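Local coordinates for nucleoside hydrolase, putative (PDB 3FZ0), which is a calcium-binding member of the nucleoside hydrolase family, built around a mixed beta sheet with helices packed against it, at residues B[19-24]-B[350-355]; B[24-29]-B[285-290]. The protein carries 2 engineered substitutions. All coordinates share one frame; numbering follows the deposited sequence.

Contact 1: B[19-24]-B[350-355]. With CA (calcium ion), chain G.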
loop_
_atom_site.group_PDB
_atom_site.type_symbol
_atom_site.label_atom_id
_atom_site.label_comp_id
_atom_site.label_asym_id
_atom_site.label_seq_id
_atom_site.Cartn_x
_atom_site.Cartn_y
_atom_site.Cartn_z
ATOM N N ASP B 19 -23.683 4.065 21.561
ATOM C CA ASP B 19 -23.722 2.678 22.046
ATOM C C ASP B 19 -24.738 2.480 23.189
ATOM O O ASP B 19 -25.449 1.466 23.248
ATOM C CB ASP B 19 -22.344 2.238 22.526
ATOM C CG ASP B 19 -21.289 2.350 21.454
ATOM O OD1 ASP B 19 -20.780 3.456 21.206
ATOM O OD2 ASP B 19 -20.936 1.319 20.835
ATOM N N ALA B 20 -24.788 3.425 24.122
ATOM C CA ALA B 20 -25.731 3.330 25.234
ATOM C C ALA B 20 -27.172 3.381 24.740
ATOM O O ALA B 20 -27.958 2.548 25.163
ATOM C CB ALA B 20 -25.472 4.404 26.286
ATOM N N ILE B 21 -27.514 4.342 23.868
ATOM C CA ILE B 21 -28.860 4.422 23.273
ATOM C C ILE B 21 -29.189 3.106 22.530
ATOM O O ILE B 21 -30.305 2.592 22.628
ATOM C CB ILE B 21 -29.007 5.624 22.265
ATOM C CG1 ILE B 21 -28.756 6.966 22.971
ATOM C CG2 ILE B 21 -30.406 5.593 21.544
ATOM C CD1 ILE B 21 -29.708 7.280 24.119
ATOM N N ALA B 22 -28.217 2.572 21.793
ATOM C CA ALA B 22 -28.428 1.293 21.079
ATOM C C ALA B 22 -28.750 0.115 22.026
ATOM O O ALA B 22 -29.659 -0.696 21.757
ATOM C CB ALA B 22 -27.224 0.956 20.201
ATOM N N ILE B 23 -27.997 0.020 23.127
ATOM C CA ILE B 23 -28.218 -1.060 24.095
ATOM C C ILE B 23 -29.571 -0.853 24.786
ATOM O O ILE B 23 -30.298 -1.815 25.021
ATOM C CB ILE B 23 -27.029 -1.195 25.104
ATOM C CG1 ILE B 23 -25.745 -1.580 24.342
ATOM C CG2 ILE B 23 -27.338 -2.216 26.172
ATOM C CD1 ILE B 23 -24.431 -1.249 25.040
ATOM N N MET B 24 -29.908 0.399 25.065
ATOM C CA MET B 24 -31.206 0.759 25.601
ATOM C C MET B 24 -32.321 0.315 24.667
ATOM O O MET B 24 -33.357 -0.194 25.108
ATOM C CB MET B 24 -31.293 2.263 25.898
ATOM C CG MET B 24 -30.393 2.752 27.063
ATOM S SD MET B 24 -30.493 4.549 27.363
ATOM C CE MET B 24 -31.740 4.634 28.623
ATOM N N LYS B 350 -39.845 5.879 16.690
ATOM C CA LYS B 350 -40.777 5.166 17.550
ATOM C C LYS B 350 -40.008 4.279 18.545
ATOM O O LYS B 350 -40.349 4.208 19.737
ATOM C CB LYS B 350 -41.760 4.343 16.732
ATOM C CG LYS B 350 -42.830 3.722 17.584
ATOM C CD LYS B 350 -43.316 2.375 17.025
ATOM C CE LYS B 350 -43.710 1.383 18.155
ATOM N NZ LYS B 350 -44.513 2.003 19.269
ATOM N N ALA B 351 -38.961 3.624 18.051
ATOM C CA ALA B 351 -38.103 2.777 18.897
ATOM C C ALA B 351 -37.404 3.607 19.986
ATOM O O ALA B 351 -37.241 3.136 21.122
ATOM C CB ALA B 351 -37.070 2.028 18.038
ATOM N N LEU B 352 -36.977 4.830 19.632
ATOM C CA LEU B 352 -36.368 5.731 20.598
ATOM C C LEU B 352 -37.429 6.165 21.604
ATOM O O LEU B 352 -37.189 6.206 22.810
ATOM C CB LEU B 352 -35.744 6.952 19.934
ATOM C CG LEU B 352 -34.539 6.853 18.996
ATOM C CD1 LEU B 352 -34.080 8.280 18.603
ATOM C CD2 LEU B 352 -33.393 6.070 19.589
ATOM N N ARG B 353 -38.606 6.473 21.087
ATOM C CA ARG B 353 -39.747 6.811 21.921
ATOM C C ARG B 353 -40.002 5.663 22.914
ATOM O O ARG B 353 -40.244 5.902 24.094
ATOM C CB ARG B 353 -40.996 7.096 21.059
ATOM C CG ARG B 353 -41.649 8.486 21.252
ATOM C CD ARG B 353 -42.986 8.712 20.442
ATOM N NE ARG B 353 -42.878 8.309 19.029
ATOM C CZ ARG B 353 -42.614 9.130 18.003
ATOM N NH1 ARG B 353 -42.469 10.446 18.185
ATOM N NH2 ARG B 353 -42.501 8.620 16.770
ATOM N N ASP B 354 -39.885 4.432 22.447
ATOM C CA ASP B 354 -40.151 3.266 23.281
ATOM C C ASP B 354 -39.142 3.093 24.416
ATOM O O ASP B 354 -39.505 2.569 25.485
ATOM C CB ASP B 354 -40.293 1.989 22.450
ATOM C CG ASP B 354 -41.615 1.928 21.706
ATOM O OD1 ASP B 354 -41.737 1.082 20.804
ATOM O OD2 ASP B 354 -42.543 2.736 21.992
ATOM N N ILE B 355 -37.914 3.572 24.220
ATOM C CA ILE B 355 -36.948 3.564 25.313
ATOM C C ILE B 355 -37.470 4.318 26.549
ATOM O O ILE B 355 -37.392 3.797 27.662
ATOM C CB ILE B 355 -35.583 4.147 24.894
ATOM C CG1 ILE B 355 -34.961 3.304 23.800
ATOM C CG2 ILE B 355 -34.642 4.271 26.102
ATOM C CD1 ILE B 355 -33.747 3.949 23.131
HETATM CA CA CA G . -19.820 2.593 18.971
HETATM O O HOH W 1 -20.081 2.944 16.716
HETATM O O HOH W 2 -17.409 3.271 17.965
HETATM O O HOH W 3 -19.979 5.035 18.940
#

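Contact 2: B[24-29]-B[285-290]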
loop_
_atom_site.group_PDB
_atom_site.type_symbol
_atom_site.label_atom_id
_atom_site.label_comp_id
_atom_site.label_asym_id
_atom_site.label_seq_id
_atom_site.Cartn_x
_atom_site.Cartn_y
_atom_site.Cartn_z
ATOM N N MET B 24 -29.908 0.399 25.065
ATOM C CA MET B 24 -31.206 0.759 25.601
ATOM C C MET B 24 -32.321 0.315 24.667
ATOM O O MET B 24 -33.357 -0.194 25.108
ATOM C CB MET B 24 -31.293 2.263 25.898
ATOM C CG MET B 24 -30.393 2.752 27.063
ATOM S SD MET B 24 -30.493 4.549 27.363
ATOM C CE MET B 24 -31.740 4.634 28.623
ATOM N N LEU B 25 -32.087 0.456 23.374
ATOM C CA LEU B 25 -33.091 0.101 22.388
ATOM C C LEU B 25 -33.277 -1.421 22.379
ATOM O O LEU B 25 -34.424 -1.922 22.489
ATOM C CB LEU B 25 -32.708 0.644 21.015
ATOM C CG LEU B 25 -33.727 0.786 19.882
ATOM C CD1 LEU B 25 -33.096 1.580 18.743
ATOM C CD2 LEU B 25 -34.187 -0.516 19.363
ATOM N N ALA B 26 -32.172 -2.158 22.273
ATOM C CA ALA B 26 -32.213 -3.633 22.412
ATOM C C ALA B 26 -32.925 -4.109 23.683
ATOM O O ALA B 26 -33.683 -5.066 23.627
ATOM C CB ALA B 26 -30.822 -4.202 22.372
ATOM N N MET B 27 -32.694 -3.422 24.807
ATOM C CA MET B 27 -33.228 -3.870 26.082
ATOM C C MET B 27 -34.669 -3.519 26.351
ATOM O O MET B 27 -35.183 -3.937 27.375
ATOM C CB MET B 27 -32.370 -3.355 27.230
ATOM C CG MET B 27 -31.121 -4.168 27.443
ATOM S SD MET B 27 -30.168 -3.471 28.775
ATOM C CE MET B 27 -30.279 -1.749 28.353
ATOM N N THR B 28 -35.306 -2.741 25.479
ATOM C CA THR B 28 -36.667 -2.235 25.741
ATOM C C THR B 28 -37.607 -2.667 24.624
ATOM O O THR B 28 -38.681 -2.156 24.461
ATOM C CB THR B 28 -36.712 -0.695 25.857
ATOM O OG1 THR B 28 -36.180 -0.078 24.656
ATOM C CG2 THR B 28 -35.960 -0.236 27.095
ATOM N N GLN B 29 -37.174 -3.614 23.825
ATOM C CA GLN B 29 -37.939 -4.060 22.693
ATOM C C GLN B 29 -38.512 -5.436 23.063
ATOM O O GLN B 29 -37.858 -6.222 23.751
ATOM C CB GLN B 29 -36.992 -4.108 21.494
ATOM C CG GLN B 29 -37.645 -4.015 20.135
ATOM C CD GLN B 29 -38.275 -2.668 19.801
ATOM O OE1 GLN B 29 -38.041 -1.651 20.452
ATOM N NE2 GLN B 29 -39.076 -2.669 18.746
ATOM N N VAL B 285 -29.212 2.891 15.097
ATOM C CA VAL B 285 -29.753 2.505 13.796
ATOM C C VAL B 285 -29.391 1.034 13.491
ATOM O O VAL B 285 -30.205 0.246 12.980
ATOM C CB VAL B 285 -29.305 3.506 12.662
ATOM C CG1 VAL B 285 -29.843 3.104 11.282
ATOM C CG2 VAL B 285 -29.762 4.919 12.960
ATOM N N ALA B 286 -28.170 0.647 13.827
ATOM C CA ALA B 286 -27.720 -0.715 13.592
ATOM C C ALA B 286 -28.537 -1.707 14.439
ATOM O O ALA B 286 -29.024 -2.719 13.916
ATOM C CB ALA B 286 -26.211 -0.838 13.890
ATOM N N VAL B 287 -28.675 -1.438 15.745
ATOM C CA VAL B 287 -29.547 -2.272 16.598
ATOM C C VAL B 287 -30.976 -2.373 16.027
ATOM O O VAL B 287 -31.547 -3.465 15.997
ATOM C CB VAL B 287 -29.563 -1.830 18.112
ATOM C CG1 VAL B 287 -30.597 -2.597 18.894
ATOM C CG2 VAL B 287 -28.167 -2.054 18.736
ATOM N N LEU B 288 -31.530 -1.268 15.538
ATOM C CA LEU B 288 -32.846 -1.320 14.914
ATOM C C LEU B 288 -32.891 -2.261 13.698
ATOM O O LEU B 288 -33.852 -3.041 13.521
ATOM C CB LEU B 288 -33.301 0.079 14.514
ATOM C CG LEU B 288 -34.689 0.150 13.888
ATOM C CD1 LEU B 288 -35.709 0.036 14.970
ATOM C CD2 LEU B 288 -34.810 1.467 13.167
ATOM N N VAL B 289 -31.854 -2.200 12.864
ATOM C CA VAL B 289 -31.794 -3.052 11.686
ATOM C C VAL B 289 -31.797 -4.521 12.099
ATOM O O VAL B 289 -32.461 -5.329 11.471
ATOM C CB VAL B 289 -30.608 -2.690 10.773
ATOM C CG1 VAL B 289 -30.325 -3.785 9.742
ATOM C CG2 VAL B 289 -30.894 -1.373 10.063
ATOM N N ALA B 290 -31.054 -4.850 13.156
ATOM C CA ALA B 290 -30.931 -6.228 13.631
ATOM C C ALA B 290 -32.234 -6.788 14.114
ATOM O O ALA B 290 -32.553 -7.932 13.859
ATOM C CB ALA B 290 -29.929 -6.313 14.757
#

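Contact 1: B[19-24]-B[350-355]
Ile21 and Met24, one helical turn apart, meet Leu352 and Ile355 where segments 19-24 and 350-355 cross almost perpendicularly, their axes at 83°. These axes come no nearer than 10.2 Å, and the gap is bridged mainly by apolar side chains, with no hydrogen bond between the two segments. Asp19, at the start of 19-24, serves the calcium ion instead: its carboxylate binds in bidentate fashion, OD1 at 2.6 Å and OD2 at 2.5 Å from the metal. Hydrogen bonds from Gly16 N to OD1 and between Thr13 OG1 and OD2 restrict its rotation. Ile21 carries the middle of the contact. With CG1 beside the backbone N (chi1 -61°), CG2 is the branch that meets the other helix, touching Leu352 CD2 at 3.6 Å and, less tightly, Ile355 CD1 at 4.0 Å. That same CD1 lies 3.7 Å from Ile21 O. Met24 comes next along the chain and crosses Ile355 at about a right angle; a bend at chi3 (94°) turns its CE back to 3.9 Å from Ile355 CG2, which also packs on Met24 CB. Ile246 of helix 241-249 touches Ile21, Met24 and Ile355 and covers the junction. Helix 17-27 thus joins this buried packing to the aspartate-rich calcium site characteristic of nucleoside hydrolases, completed here by Asp14, Asp283, the carbonyl O of Leu134 and three waters.

Contact 2: B[24-29]-B[285-290]
The CB of Val287 is directed toward 24-29, and the side chain fits against both Leu25 and Ala26. Its CG1 branch, set anti to the backbone N (chi1 173°), does the touching: it lies 3.8 Å from Ala26 CB and equally close to Ala26 N, resting on the backbone as well as the methyl. Leu25 and Val287 run past each other in opposite directions, with Leu25 CD2 at 4.2 Å from Val287 CG1. The other leucine methyl, CD1, lies 4.5 Å from Leu288 CB, a looser touch. The small Ala26 lets the backbones come close, its CA lying 6.5 Å from that of Val287. Helix 17-27 is the connection of a beta-alpha-beta crossover between the parallel neighbours 6-13 and 32-39 of the central sheet, and helix 282-291 lies beside it, with Ala286, Val289 and Ala290 leaning on strand 162-165. Within 24-29, the hydroxyl of Thr28 bends back to donate to the carbonyl of Met24, OG1 to O 2.9 Å. The donor sits 26° from the carbonyl plane, and the bond ties Thr28 to the backbone four residues earlier. Phe348 of helix 345-356 packs on Leu288 and Val285.

The centres of contacts 1 and 2 lie about 6 Å apart, so the two form one continuous apolar core. Both use helix 17-27, and Met24 belongs to both, though of the two partner segments it touches only 350-355; the partner helices 345-356 and 282-291 also touch each other, Ala351 CB lying 3.9 Å from Leu288 CD1. A further link is Ala22 CB, 3.5 Å from Val287 CG2. Along the chain contact 2 is nested within the loop closed by contact 1: the N-terminal helix comes first, then 285-290, then 350-355 near the C-terminus. The early helix is therefore packed against two late ones, and helices 17-27 and 282-291 each supply an aspartate, Asp19 and Asp283, to the calcium site.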